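Local coordinates for manganese lipoxygenase (Gaeumannomyces graminis, PDB 5FX8), which oxygenates linoleic and alpha-linolenic acids at a manganese centre, giving 11S- and 13R-hydroperoxy fatty acids and converting the 11S intermediate into the 13R product, at residues 48-53 and 433-438; 299-304 and 317-322; 411-416 and 462-467. One frame throughout, in Å; residues are numbered along the deposited sequence.

How the contacts relate
The three contacts cluster on one side of the centre of the largely helical lipoxygenase fold, with centres about 14 to 16 Å apart. Contact 2 lies wholly inside the long chain loop closed by contact 1; contact 3 follows contact 2 in the chain, and its segments alternate with those of contact 1. Contact 1, the outermost, fastens the N-terminal segment to the start of helix 434-444, where L436 packs on L463 of contact 3. Contacts 2 and 3 meet where V317 touches F415 and M412. They pack two helices that bear manganese ligands: helix 268-305 carries H290 and H294 ahead of contact 2, and helix 460-481 carries H478 beyond contact 3.

Contact 1: residues 48-53 and 433-438; sequences TLPNND and DYELQN. Unlike the reference sequence in segment 48-53: N52 (reference Lys). With NAG (2-acetamido-2-deoxy-beta-D-glucopyranose), chain E.
P50 packs against D433, Y434 and E435, so that an irregular N-terminal segment is docked on the N-capped first turn of helix 434-444. No hydrogen bond joins the two segments directly; the contact is van der Waals packing, much of it carbon against carboxylate oxygen, and the polar groups find their hydrogen-bond partners to the side. The apolar contact is that of P50 with the tyrosine, CB of P50 lying 3.7 Å from CZ of Y434. The proline also lies against two carboxylates: its CG is 3.5 Å from OD1 of D433, and the extended chain of E435 crosses it obliquely. The tyrosine ring has a neighbour over each face: P50 sits over one, offset toward the rim, and the N-acetylglucosamine belonging to the N60 glycan lies over the opposite one. Sugar C5 stands 3.5 Å above the ring plane of Y434, a placement consistent with CH-pi packing. Y434 comes between them because its CG takes the crowded position between backbone N and carbonyl carbon (chi1 58°). L49 reaches D433 with CD2, 3.3 Å from OD2.

The polar groups form a second layer. N51 lays its amide across D433, the amide and carboxylate planes 71° apart, while its ND2 is bonded to the carbonyl of A429. OD2 of D433 is gripped by H312 and Y420, which leaves OD1 for the helix. OE2 of E435 forms a salt bridge with R59, which also pairs with D53; the arginine would be expected to offset the repulsion between these two acids, whose OE2 and OD2 are 6.6 Å apart. The capping bond itself runs from N of L436 to OD1 of D433, 2.9 Å long and nearly straight at 166°, with the N-H coming from above the carboxylate plane.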
loop_
_atom_site.group_PDB
_atom_site.type_symbol
_atom_site.label_atom_id
_atom_site.label_comp_id
_atom_site.label_asym_id
_atom_site.label_seq_id
_atom_site.Cartn_x
_atom_site.Cartn_y
_atom_site.Cartn_z
ATOM N N THR A 48 -8.946 24.175 18.391
ATOM C CA THR A 48 -9.511 24.279 19.724
ATOM C C THR A 48 -10.842 23.546 19.800
ATOM O O THR A 48 -11.473 23.251 18.790
ATOM C CB THR A 48 -9.756 25.733 20.145
ATOM O OG1 THR A 48 -10.675 26.322 19.231
ATOM C CG2 THR A 48 -8.482 26.547 20.169
ATOM N N LEU A 49 -11.279 23.291 21.018
ATOM C CA LEU A 49 -12.604 22.778 21.291
ATOM C C LEU A 49 -13.645 23.880 21.146
ATOM O O LEU A 49 -13.319 25.060 21.221
ATOM C CB LEU A 49 -12.661 22.200 22.694
ATOM C CG LEU A 49 -11.895 20.902 22.891
ATOM C CD1 LEU A 49 -12.052 20.460 24.334
ATOM C CD2 LEU A 49 -12.406 19.850 21.939
ATOM N N PRO A 50 -14.909 23.524 20.899
ATOM C CA PRO A 50 -15.951 24.551 20.818
ATOM C C PRO A 50 -16.396 25.065 22.166
ATOM O O PRO A 50 -16.989 26.143 22.226
ATOM C CB PRO A 50 -17.094 23.824 20.114
ATOM C CG PRO A 50 -16.898 22.420 20.482
ATOM C CD PRO A 50 -15.426 22.207 20.492
ATOM N N ASN A 51 -16.102 24.333 23.239
ATOM C CA ASN A 51 -16.606 24.655 24.573
ATOM C C ASN A 51 -16.396 26.126 24.919
ATOM O O ASN A 51 -17.347 26.833 25.272
ATOM C CB ASN A 51 -15.931 23.740 25.598
ATOM C CG ASN A 51 -15.929 22.268 25.158
ATOM O OD1 ASN A 51 -15.763 21.973 23.975
ATOM N ND2 ASN A 51 -16.114 21.346 26.106
ATOM N N ASN A 52 -15.179 26.628 24.766
ATOM C CA ASN A 52 -14.945 27.999 25.206
ATOM C C ASN A 52 -14.457 28.908 24.097
ATOM O O ASN A 52 -13.523 29.691 24.277
ATOM C CB ASN A 52 -13.968 27.996 26.352
ATOM C CG ASN A 52 -14.540 27.320 27.523
ATOM O OD1 ASN A 52 -15.511 27.777 28.091
ATOM N ND2 ASN A 52 -13.975 26.203 27.881
ATOM N N ASP A 53 -15.115 28.810 22.963
ATOM C CA ASP A 53 -14.733 29.507 21.769
ATOM C C ASP A 53 -15.588 30.755 21.624
ATOM O O ASP A 53 -16.819 30.637 21.580
ATOM C CB ASP A 53 -14.921 28.576 20.578
ATOM C CG ASP A 53 -14.322 29.106 19.332
ATOM O OD1 ASP A 53 -14.089 30.313 19.243
ATOM O OD2 ASP A 53 -14.104 28.321 18.410
ATOM N N ASP A 433 -18.691 18.996 24.766
ATOM C CA ASP A 433 -18.220 19.180 23.386
ATOM C C ASP A 433 -19.356 18.740 22.464
ATOM O O ASP A 433 -19.450 17.581 22.068
ATOM C CB ASP A 433 -16.939 18.375 23.148
ATOM C CG ASP A 433 -16.372 18.516 21.743
ATOM O OD1 ASP A 433 -17.077 18.981 20.850
ATOM O OD2 ASP A 433 -15.210 18.130 21.513
ATOM N N TYR A 434 -20.242 19.680 22.129
ATOM C CA TYR A 434 -21.411 19.338 21.336
ATOM C C TYR A 434 -21.026 18.882 19.937
ATOM O O TYR A 434 -21.760 18.097 19.331
ATOM C CB TYR A 434 -22.400 20.511 21.291
ATOM C CG TYR A 434 -21.825 21.791 20.744
ATOM C CD1 TYR A 434 -21.776 22.022 19.392
ATOM C CD2 TYR A 434 -21.319 22.758 21.588
ATOM C CE1 TYR A 434 -21.256 23.154 18.913
ATOM C CE2 TYR A 434 -20.801 23.881 21.113
ATOM C CZ TYR A 434 -20.770 24.089 19.780
ATOM O OH TYR A 434 -20.227 25.257 19.321
ATOM N N GLU A 435 -19.863 19.296 19.438
ATOM C CA GLU A 435 -19.410 18.783 18.148
ATOM C C GLU A 435 -19.094 17.296 18.227
ATOM O O GLU A 435 -19.529 16.529 17.367
ATOM C CB GLU A 435 -18.208 19.589 17.655
ATOM C CG GLU A 435 -18.569 21.016 17.288
ATOM C CD GLU A 435 -17.401 21.864 16.869
ATOM O OE1 GLU A 435 -16.269 21.394 16.847
ATOM O OE2 GLU A 435 -17.622 23.044 16.571
ATOM N N LEU A 436 -18.356 16.860 19.254
ATOM C CA LEU A 436 -18.078 15.435 19.405
ATOM C C LEU A 436 -19.357 14.629 19.573
ATOM O O LEU A 436 -19.532 13.572 18.948
ATOM C CB LEU A 436 -17.167 15.199 20.603
ATOM C CG LEU A 436 -16.803 13.741 20.835
ATOM C CD1 LEU A 436 -15.782 13.345 19.829
ATOM C CD2 LEU A 436 -16.235 13.648 22.185
ATOM N N GLN A 437 -20.259 15.108 20.423
ATOM C CA GLN A 437 -21.521 14.415 20.640
ATOM C C GLN A 437 -22.362 14.390 19.379
ATOM O O GLN A 437 -23.067 13.413 19.115
ATOM C CB GLN A 437 -22.292 15.073 21.782
ATOM C CG GLN A 437 -21.602 15.057 23.149
ATOM C CD GLN A 437 -21.023 13.699 23.624
ATOM O OE1 GLN A 437 -21.606 12.638 23.448
ATOM N NE2 GLN A 437 -19.888 13.764 24.273
ATOM N N ASN A 438 -22.296 15.446 18.577
ATOM C CA ASN A 438 -22.984 15.420 17.292
ATOM C C ASN A 438 -22.368 14.395 16.370
ATOM O O ASN A 438 -23.084 13.680 15.681
ATOM C CB ASN A 438 -22.958 16.786 16.630
ATOM C CG ASN A 438 -23.922 17.717 17.247
ATOM O OD1 ASN A 438 -24.747 17.301 18.039
ATOM N ND2 ASN A 438 -23.827 18.989 16.912
HETATM C C1 NAG E . -23.703 26.069 18.443
HETATM C C2 NAG E . -24.459 27.006 19.394
HETATM C C3 NAG E . -24.842 26.274 20.683
HETATM C C4 NAG E . -25.552 24.968 20.369
HETATM C C5 NAG E . -24.687 24.149 19.428
HETATM C C6 NAG E . -25.320 22.856 19.008
HETATM C C7 NAG E . -23.952 29.418 19.345
HETATM C C8 NAG E . -23.001 30.487 19.812
HETATM N N2 NAG E . -23.652 28.171 19.714
HETATM O O3 NAG E . -25.636 27.116 21.516
HETATM O O4 NAG E . -25.759 24.213 21.555
HETATM O O5 NAG E . -24.454 24.899 18.235
HETATM O O6 NAG E . -26.522 23.115 18.305
HETATM O O7 NAG E . -24.933 29.673 18.669
#

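Contact 2: residues 299-304 and 317-322; sequences IVHEAA and VLNRLM
H301 and N319 make the one hydrogen bond of this contact: NE2 of the imidazole donates to OD1 of the asparagine over 2.7 Å. The bond is straight at the hydrogen (171°), lies in the ring plane, and meets the acceptor nearly along the C=O axis. The tip of the amide thus comes to the edge of the imidazole, with the two planes clearly inclined to each other. The histidine reaches across because its CG is anti to the backbone N (chi1 176°). Beside the bond, CG of M322 comes obliquely to within 3.5 Å of CD2 of H301. The two side chains slide past each other in opposite directions, and bends further along carry the methionine's sulfur away from the ring. One turn on from H301, CB of A304 meets CD1 of L318 at 3.7 Å.

These side chains bridge a helical hairpin. The end of the long helix 268-305 is followed after a short connection by helix 313-321, and the segments run roughly antiparallel, at 146°, with axes 10.6 Å apart. The imidazole and the leucine reach across that spacing. M322 is the residue at which the second helix leaves helical geometry.

The outer shell fixes the imidazole at its other nitrogen: ND1 of H301 is hydrogen-bonded to the hydroxyl of Y326, whose ring meets the imidazole with the planes steeply inclined. With NE2 donating, a neutral histidine would probably accept there. W439 of helix 434-444 packs on both A304 and L318. M322 rests on V470 and T474 of helix 460-481, and its side chain is about 8 Å from that of the manganese ligand H294.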
loop_
_atom_site.group_PDB
_atom_site.type_symbol
_atom_site.label_atom_id
_atom_site.label_comp_id
_atom_site.label_asym_id
_atom_site.label_seq_id
_atom_site.Cartn_x
_atom_site.Cartn_y
_atom_site.Cartn_z
ATOM N N ILE A 299 -16.745 6.171 6.204
ATOM C CA ILE A 299 -18.048 6.584 6.710
ATOM C C ILE A 299 -17.904 7.260 8.063
ATOM O O ILE A 299 -18.614 8.226 8.356
ATOM C CB ILE A 299 -19.046 5.398 6.731
ATOM C CG1 ILE A 299 -20.482 5.872 6.918
ATOM C CG2 ILE A 299 -18.755 4.379 7.806
ATOM C CD1 ILE A 299 -20.882 6.961 6.028
ATOM N N VAL A 300 -16.959 6.801 8.890
ATOM C CA VAL A 300 -16.709 7.467 10.176
ATOM C C VAL A 300 -16.166 8.868 9.957
ATOM O O VAL A 300 -16.557 9.820 10.636
ATOM C CB VAL A 300 -15.751 6.626 11.048
ATOM C CG1 VAL A 300 -15.340 7.415 12.314
ATOM C CG2 VAL A 300 -16.388 5.295 11.393
ATOM N N HIS A 301 -15.262 9.017 9.010
ATOM C CA HIS A 301 -14.784 10.341 8.686
ATOM C C HIS A 301 -15.866 11.201 8.036
ATOM O O HIS A 301 -15.843 12.414 8.202
ATOM C CB HIS A 301 -13.563 10.225 7.795
ATOM C CG HIS A 301 -13.042 11.534 7.316
ATOM N ND1 HIS A 301 -13.595 12.212 6.253
ATOM C CD2 HIS A 301 -12.008 12.286 7.742
ATOM C CE1 HIS A 301 -12.927 13.329 6.044
ATOM N NE2 HIS A 301 -11.966 13.403 6.944
ATOM N N GLU A 302 -16.803 10.629 7.286
ATOM C CA GLU A 302 -17.871 11.439 6.705
ATOM C C GLU A 302 -18.732 12.039 7.796
ATOM O O GLU A 302 -19.047 13.245 7.797
ATOM C CB GLU A 302 -18.752 10.590 5.785
ATOM C CG GLU A 302 -18.133 10.253 4.491
ATOM C CD GLU A 302 -18.945 9.301 3.660
ATOM O OE1 GLU A 302 -20.099 9.592 3.282
ATOM O OE2 GLU A 302 -18.404 8.240 3.361
ATOM N N ALA A 303 -19.159 11.180 8.718
ATOM C CA ALA A 303 -19.977 11.639 9.815
ATOM C C ALA A 303 -19.242 12.717 10.611
ATOM O O ALA A 303 -19.840 13.739 10.969
ATOM C CB ALA A 303 -20.385 10.434 10.659
ATOM N N ALA A 304 -17.924 12.550 10.821
ATOM C CA ALA A 304 -17.162 13.577 11.532
ATOM C C ALA A 304 -17.101 14.882 10.748
ATOM O O ALA A 304 -17.284 15.959 11.319
ATOM C CB ALA A 304 -15.748 13.093 11.855
ATOM N N VAL A 317 -6.829 15.402 13.279
ATOM C CA VAL A 317 -6.192 14.088 13.287
ATOM C C VAL A 317 -6.931 13.104 12.355
ATOM O O VAL A 317 -6.302 12.293 11.656
ATOM C CB VAL A 317 -6.083 13.600 14.738
ATOM C CG1 VAL A 317 -5.681 12.161 14.843
ATOM C CG2 VAL A 317 -5.072 14.439 15.424
ATOM N N LEU A 318 -8.263 13.169 12.300
ATOM C CA LEU A 318 -8.974 12.286 11.388
ATOM C C LEU A 318 -8.643 12.611 9.939
ATOM O O LEU A 318 -8.398 11.706 9.139
ATOM C CB LEU A 318 -10.475 12.364 11.624
ATOM C CG LEU A 318 -11.009 11.644 12.851
ATOM C CD1 LEU A 318 -12.470 11.852 12.887
ATOM C CD2 LEU A 318 -10.729 10.197 12.819
ATOM N N ASN A 319 -8.601 13.898 9.589
ATOM C CA ASN A 319 -8.164 14.271 8.247
ATOM C C ASN A 319 -6.794 13.729 7.950
ATOM O O ASN A 319 -6.545 13.233 6.853
ATOM C CB ASN A 319 -8.146 15.778 8.064
ATOM C CG ASN A 319 -9.466 16.285 7.778
ATOM O OD1 ASN A 319 -10.315 15.497 7.425
ATOM N ND2 ASN A 319 -9.702 17.567 7.977
ATOM N N ARG A 320 -5.880 13.842 8.899
ATOM C CA ARG A 320 -4.551 13.305 8.659
ATOM C C ARG A 320 -4.595 11.807 8.383
ATOM O O ARG A 320 -3.947 11.329 7.457
ATOM C CB ARG A 320 -3.645 13.608 9.841
ATOM C CG ARG A 320 -2.334 12.902 9.740
ATOM C CD ARG A 320 -1.456 13.672 8.844
ATOM N NE ARG A 320 -0.087 13.209 8.846
ATOM C CZ ARG A 320 0.850 13.677 8.039
ATOM N NH1 ARG A 320 0.569 14.637 7.183
ATOM N NH2 ARG A 320 2.071 13.212 8.118
ATOM N N LEU A 321 -5.354 11.052 9.170
ATOM C CA LEU A 321 -5.355 9.605 8.975
ATOM C C LEU A 321 -6.092 9.187 7.703
ATOM O O LEU A 321 -5.817 8.121 7.165
ATOM C CB LEU A 321 -5.987 8.899 10.175
ATOM C CG LEU A 321 -5.343 8.977 11.546
ATOM C CD1 LEU A 321 -6.376 8.547 12.501
ATOM C CD2 LEU A 321 -4.198 8.058 11.602
ATOM N N MET A 322 -7.045 9.991 7.232
ATOM C CA MET A 322 -7.802 9.715 6.027
ATOM C C MET A 322 -7.223 10.421 4.814
ATOM O O MET A 322 -7.947 10.673 3.845
ATOM C CB MET A 322 -9.249 10.134 6.215
ATOM C CG MET A 322 -9.972 9.426 7.296
ATOM S SD MET A 322 -10.086 7.698 7.001
ATOM C CE MET A 322 -9.062 7.336 8.350
#

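Contact 3: residues 411-416 and 462-467; sequences FMQAFV and QLVDVL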
loop_
_atom_site.group_PDB
_atom_site.type_symbol
_atom_site.label_atom_id
_atom_site.label_comp_id
_atom_site.label_asym_id
_atom_site.label_seq_id
_atom_site.Cartn_x
_atom_site.Cartn_y
_atom_site.Cartn_z
ATOM N N PHE A 411 -0.330 7.194 22.271
ATOM C CA PHE A 411 -0.448 8.516 21.672
ATOM C C PHE A 411 -1.867 9.052 21.786
ATOM O O PHE A 411 -2.066 10.223 22.104
ATOM C CB PHE A 411 -0.025 8.521 20.213
ATOM C CG PHE A 411 -0.294 9.820 19.536
ATOM C CD1 PHE A 411 -1.513 10.066 18.931
ATOM C CD2 PHE A 411 0.654 10.807 19.527
ATOM C CE1 PHE A 411 -1.764 11.244 18.349
ATOM C CE2 PHE A 411 0.409 11.991 18.924
ATOM C CZ PHE A 411 -0.806 12.215 18.346
ATOM N N MET A 412 -2.865 8.234 21.474
ATOM C CA MET A 412 -4.213 8.769 21.441
ATOM C C MET A 412 -4.649 9.175 22.826
ATOM O O MET A 412 -5.367 10.159 22.993
ATOM C CB MET A 412 -5.191 7.764 20.836
ATOM C CG MET A 412 -5.077 7.602 19.360
ATOM S SD MET A 412 -5.249 9.123 18.410
ATOM C CE MET A 412 -5.116 8.444 16.767
ATOM N N GLN A 413 -4.233 8.419 23.829
ATOM C CA GLN A 413 -4.541 8.768 25.207
ATOM C C GLN A 413 -3.927 10.106 25.567
ATOM O O GLN A 413 -4.592 10.972 26.137
ATOM C CB GLN A 413 -4.044 7.681 26.146
ATOM C CG GLN A 413 -4.506 7.886 27.570
ATOM C CD GLN A 413 -5.959 7.489 27.784
ATOM O OE1 GLN A 413 -6.309 6.317 27.647
ATOM N NE2 GLN A 413 -6.807 8.459 28.130
ATOM N N ALA A 414 -2.667 10.316 25.204
ATOM C CA ALA A 414 -2.090 11.613 25.511
ATOM C C ALA A 414 -2.735 12.723 24.688
ATOM O O ALA A 414 -2.860 13.844 25.171
ATOM C CB ALA A 414 -0.583 11.588 25.316
ATOM N N PHE A 415 -3.172 12.432 23.468
ATOM C CA PHE A 415 -3.803 13.449 22.639
ATOM C C PHE A 415 -5.147 13.871 23.211
ATOM O O PHE A 415 -5.463 15.063 23.241
ATOM C CB PHE A 415 -3.945 12.929 21.204
ATOM C CG PHE A 415 -4.868 13.737 20.351
ATOM C CD1 PHE A 415 -4.572 15.039 20.026
ATOM C CD2 PHE A 415 -6.027 13.194 19.869
ATOM C CE1 PHE A 415 -5.409 15.780 19.265
ATOM C CE2 PHE A 415 -6.878 13.942 19.073
ATOM C CZ PHE A 415 -6.565 15.231 18.781
ATOM N N VAL A 416 -5.941 12.909 23.677
ATOM C CA VAL A 416 -7.244 13.213 24.250
ATOM C C VAL A 416 -7.077 13.944 25.567
ATOM O O VAL A 416 -7.748 14.952 25.812
ATOM C CB VAL A 416 -8.083 11.933 24.408
ATOM C CG1 VAL A 416 -9.366 12.204 25.165
ATOM C CG2 VAL A 416 -8.427 11.401 23.075
ATOM N N GLN A 462 -13.692 5.870 25.544
ATOM C CA GLN A 462 -14.445 5.557 24.335
ATOM C C GLN A 462 -13.892 6.315 23.146
ATOM O O GLN A 462 -13.642 5.734 22.084
ATOM C CB GLN A 462 -15.922 5.880 24.524
ATOM C CG GLN A 462 -16.622 4.937 25.439
ATOM C CD GLN A 462 -18.069 5.262 25.597
ATOM O OE1 GLN A 462 -18.438 6.094 26.418
ATOM N NE2 GLN A 462 -18.910 4.605 24.808
ATOM N N LEU A 463 -13.695 7.617 23.309
ATOM C CA LEU A 463 -13.076 8.378 22.250
ATOM C C LEU A 463 -11.702 7.813 21.904
ATOM O O LEU A 463 -11.349 7.708 20.726
ATOM C CB LEU A 463 -13.001 9.844 22.662
ATOM C CG LEU A 463 -12.388 10.706 21.574
ATOM C CD1 LEU A 463 -13.239 10.586 20.344
ATOM C CD2 LEU A 463 -12.234 12.125 21.994
ATOM N N VAL A 464 -10.925 7.423 22.914
ATOM C CA VAL A 464 -9.595 6.878 22.666
ATOM C C VAL A 464 -9.690 5.572 21.885
ATOM O O VAL A 464 -8.841 5.283 21.034
ATOM C CB VAL A 464 -8.829 6.708 23.995
ATOM C CG1 VAL A 464 -7.563 5.940 23.812
ATOM C CG2 VAL A 464 -8.494 8.033 24.569
ATOM N N ASP A 465 -10.717 4.763 22.158
ATOM C CA ASP A 465 -10.923 3.543 21.381
ATOM C C ASP A 465 -11.189 3.851 19.921
ATOM O O ASP A 465 -10.612 3.227 19.034
ATOM C CB ASP A 465 -12.087 2.749 21.931
ATOM C CG ASP A 465 -11.769 2.065 23.219
ATOM O OD1 ASP A 465 -10.573 2.000 23.603
ATOM O OD2 ASP A 465 -12.746 1.594 23.843
ATOM N N VAL A 466 -12.075 4.800 19.664
ATOM C CA VAL A 466 -12.402 5.186 18.299
ATOM C C VAL A 466 -11.159 5.650 17.546
ATOM O O VAL A 466 -10.844 5.144 16.460
ATOM C CB VAL A 466 -13.503 6.259 18.317
ATOM C CG1 VAL A 466 -13.653 6.925 16.965
ATOM C CG2 VAL A 466 -14.782 5.631 18.724
ATOM N N LEU A 467 -10.425 6.603 18.119
ATOM C CA LEU A 467 -9.252 7.149 17.446
ATOM C C LEU A 467 -8.141 6.110 17.292
ATOM O O LEU A 467 -7.448 6.078 16.265
ATOM C CB LEU A 467 -8.756 8.375 18.200
ATOM C CG LEU A 467 -9.788 9.477 18.427
ATOM C CD1 LEU A 467 -9.197 10.691 19.103
ATOM C CD2 LEU A 467 -10.436 9.878 17.109
#
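F415 turns the edge of its ring to L467, whose CD1 lies in the ring plane, 4.0 Å from CE2. The ring also packs against P313 and V314 of helix 313-321. The other flat group is the amide of Q413: CG2 of V464 sits over one of its faces, 4.0 Å from NE2, and the two side chains cross at about a right angle. Both groups flank a helix-helix interface of the largely helical lipoxygenase fold, in which segment 411-416 of helix 396-420 lies across segment 462-467 of helix 460-481. Their directions differ by 131°, roughly antiparallel, and the axes approach to 9.2 Å.

Between the flat groups the packing is aliphatic and buried, without a hydrogen bond from one segment to the other. V416 supplies the main branch, CG2, which is anti to the carbonyl carbon and faces three partners. It meets CG2 of V464 at 3.7 Å, CD2 of L463 at 4.0 Å and CD1 of L467 at 4.1 Å. L467 thus puts one methyl against both the phenylalanine edge and the valine. On the second helix the contributing side chains recur at three- and four-residue steps, L463 and V464 then L467, as M412, F415 and V416 do on the first.

Neighbouring helices continue the core. L463 also packs on W439 of helix 434-444, and L467 on V314.

At the end where M412 and L467 meet, the methionine bends at chi2 (-56°) to cross the leucine at about a right angle. Its SD lies 3.6 Å from CB of L467, and its terminal CE lies 3.4 Å from the backbone O of L467.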